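Local coordinates for Mll7089 protein (PDB 2OZ8) that is a putative mandelate racemase of the mandelate racemase/muconate lactonizing enzyme family in the enolase superfamily and probably binds magnesium, at the interface of chains A and B. Sequence-based numbering; all coordinates share one arbitrary frame. Chains: chain A/B, Mll7089 protein.

The interface of chains A and B. Residues chain A 81, 85, 111, 124-127; chain B 81-82, 85-86.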
loop_
_atom_site.group_PDB
_atom_site.type_symbol
_atom_site.label_atom_id
_atom_site.label_comp_id
_atom_site.label_asym_id
_atom_site.label_seq_id
_atom_site.Cartn_x
_atom_site.Cartn_y
_atom_site.Cartn_z
ATOM N N ILE A 81 4.863 14.830 41.235
ATOM C CA ILE A 81 5.944 14.605 40.275
ATOM C C ILE A 81 6.104 13.128 39.892
ATOM O O ILE A 81 6.590 12.827 38.798
ATOM C CB ILE A 81 7.301 15.265 40.722
ATOM C CG1 ILE A 81 8.347 15.345 39.572
ATOM C CG2 ILE A 81 7.872 14.626 42.016
ATOM C CD1 ILE A 81 8.081 16.398 38.462
ATOM N N HIS A 85 4.546 11.166 35.663
ATOM C CA HIS A 85 5.447 10.358 34.814
ATOM C C HIS A 85 4.856 9.031 34.486
ATOM O O HIS A 85 5.330 8.369 33.583
ATOM C CB HIS A 85 6.849 10.190 35.404
ATOM C CG HIS A 85 7.648 11.443 35.356
ATOM N ND1 HIS A 85 7.976 12.150 36.482
ATOM C CD2 HIS A 85 8.145 12.144 34.314
ATOM C CE1 HIS A 85 8.661 13.230 36.138
ATOM N NE2 HIS A 85 8.773 13.253 34.826
ATOM N N TRP A 111 0.783 18.957 37.459
ATOM C CA TRP A 111 2.015 19.687 37.061
ATOM C C TRP A 111 2.259 21.045 37.736
ATOM O O TRP A 111 3.377 21.462 37.928
ATOM C CB TRP A 111 2.076 19.895 35.547
ATOM C CG TRP A 111 2.370 18.678 34.759
ATOM C CD1 TRP A 111 1.457 17.813 34.198
ATOM C CD2 TRP A 111 3.662 18.157 34.450
ATOM N NE1 TRP A 111 2.111 16.813 33.532
ATOM C CE2 TRP A 111 3.468 16.998 33.672
ATOM C CE3 TRP A 111 4.977 18.556 34.753
ATOM C CZ2 TRP A 111 4.548 16.242 33.173
ATOM C CZ3 TRP A 111 6.049 17.787 34.256
ATOM C CH2 TRP A 111 5.817 16.658 33.481
ATOM N N VAL A 124 9.959 26.004 32.883
ATOM C CA VAL A 124 11.356 25.624 33.163
ATOM C C VAL A 124 11.417 24.115 33.490
ATOM O O VAL A 124 12.231 23.386 32.935
ATOM C CB VAL A 124 11.989 26.484 34.314
ATOM C CG1 VAL A 124 13.410 26.004 34.628
ATOM C CG2 VAL A 124 11.949 28.019 33.964
ATOM N N LEU A 125 10.521 23.661 34.356
ATOM C CA LEU A 125 10.369 22.225 34.617
ATOM C C LEU A 125 10.093 21.457 33.295
ATOM O O LEU A 125 10.569 20.316 33.122
ATOM C CB LEU A 125 9.245 21.966 35.631
ATOM C CG LEU A 125 8.951 20.511 36.003
ATOM C CD1 LEU A 125 10.122 19.790 36.805
ATOM C CD2 LEU A 125 7.608 20.447 36.790
ATOM N N LEU A 126 9.349 22.090 32.376
ATOM C CA LEU A 126 9.032 21.435 31.075
ATOM C C LEU A 126 10.218 21.425 30.111
ATOM O O LEU A 126 10.107 20.865 29.025
ATOM C CB LEU A 126 7.746 21.972 30.416
ATOM C CG LEU A 126 6.461 21.704 31.232
ATOM C CD1 LEU A 126 5.253 22.332 30.586
ATOM C CD2 LEU A 126 6.272 20.188 31.565
ATOM N N GLY A 127 11.350 21.987 30.560
ATOM C CA GLY A 127 12.586 22.057 29.789
ATOM C C GLY A 127 12.713 23.290 28.893
ATOM O O GLY A 127 13.557 23.314 28.020
ATOM N N ILE B 81 16.098 18.069 36.992
ATOM C CA ILE B 81 14.691 17.753 36.751
ATOM C C ILE B 81 14.139 18.561 35.563
ATOM O O ILE B 81 13.232 18.102 34.903
ATOM C CB ILE B 81 13.814 17.881 38.060
ATOM C CG1 ILE B 81 12.426 17.219 37.913
ATOM C CG2 ILE B 81 13.618 19.358 38.474
ATOM C CD1 ILE B 81 12.381 15.732 37.597
ATOM N N ALA B 82 14.698 19.742 35.283
ATOM C CA ALA B 82 14.316 20.554 34.111
ATOM C C ALA B 82 14.861 19.945 32.847
ATOM O O ALA B 82 14.130 19.750 31.893
ATOM C CB ALA B 82 14.784 22.064 34.240
ATOM N N HIS B 85 13.151 16.786 30.933
ATOM C CA HIS B 85 11.823 16.906 30.291
ATOM C C HIS B 85 11.959 17.565 28.931
ATOM O O HIS B 85 11.002 17.640 28.196
ATOM C CB HIS B 85 10.821 17.693 31.151
ATOM C CG HIS B 85 10.446 17.009 32.436
ATOM N ND1 HIS B 85 10.827 17.483 33.673
ATOM C CD2 HIS B 85 9.713 15.895 32.678
ATOM C CE1 HIS B 85 10.347 16.687 34.619
ATOM N NE2 HIS B 85 9.676 15.710 34.040
ATOM N N ARG B 86 13.161 18.044 28.604
ATOM C CA ARG B 86 13.375 18.771 27.359
ATOM C C ARG B 86 13.083 17.947 26.147
ATOM O O ARG B 86 13.517 16.808 26.038
ATOM C CB ARG B 86 14.780 19.288 27.235
ATOM C CG ARG B 86 14.960 20.208 26.028
ATOM C CD ARG B 86 16.195 21.086 26.187
ATOM N NE ARG B 86 15.984 22.082 27.227
ATOM C CZ ARG B 86 16.937 22.819 27.806
ATOM N NH1 ARG B 86 18.235 22.657 27.457
ATOM N NH2 ARG B 86 16.564 23.741 28.716
#
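The short helix 122-125 of chain A ends against helix 80-83 of chain B, where A:Val124, A:Leu125 and A:Gly127 present backbone carbonyls to B:Ala82, B:His85 and B:Arg86; A:Gly127 has a positive phi of 88°, a conformation easily reached without a side chain. This patch of a two-fold interface joins two subunits of a mandelate racemase-like protein of the enolase superfamily, although the structure alone does not show that the pairing is physiological. At the two-fold axis, where a residue meets its own copy, the side chains of A:His85 and B:His85 cross at about a right angle, yet their rings lie almost in one plane and meet edge to edge, NE2 to NE2 at 2.7 Å, in a hydrogen bond in which either ring could be the donor. Such a bond suits histidine, since one imidazole can donate while its partner accepts. Each ring is tethered within its own chain: A:His85 ND1 donates to A:Ile81 O at 2.8 Å, and B:His85 ND1 likewise to B:Ile81 O, but both carbonyls lie well out of the imidazole planes and the bonds are bent. If ND1 nevertheless carries the hydrogen in both rings, one would need a second proton for the NE2 pair, which could make it cationic. In B:His85, CG anti to the carbonyl carbon (chi1 -66°) turns ND1 back toward its helix. A weak bond also links B:His85 ND1 to A:Leu125 O. The indole of A:Trp111 brings its CZ3-CH2 edge over the rim of one face of B:His85, CH2 4.1 Å from CD2, with the planes turned 75° in an edge-to-face contact. A:Leu125 reaches with CD1 to B:Ile81 CG1 at 3.6 Å and also borders the imidazole CE1. The small B:Ala82 lets the helices approach, its methyl lying beside A:Val124 O. Farther out, B:Arg86 bends at its third torsion and grips A:Gly127 O side-on: NE donates at 2.8 Å onto a carbonyl lone pair, whereas NH2 approaches the same oxygen from above the carbonyl plane at 3.1 Å.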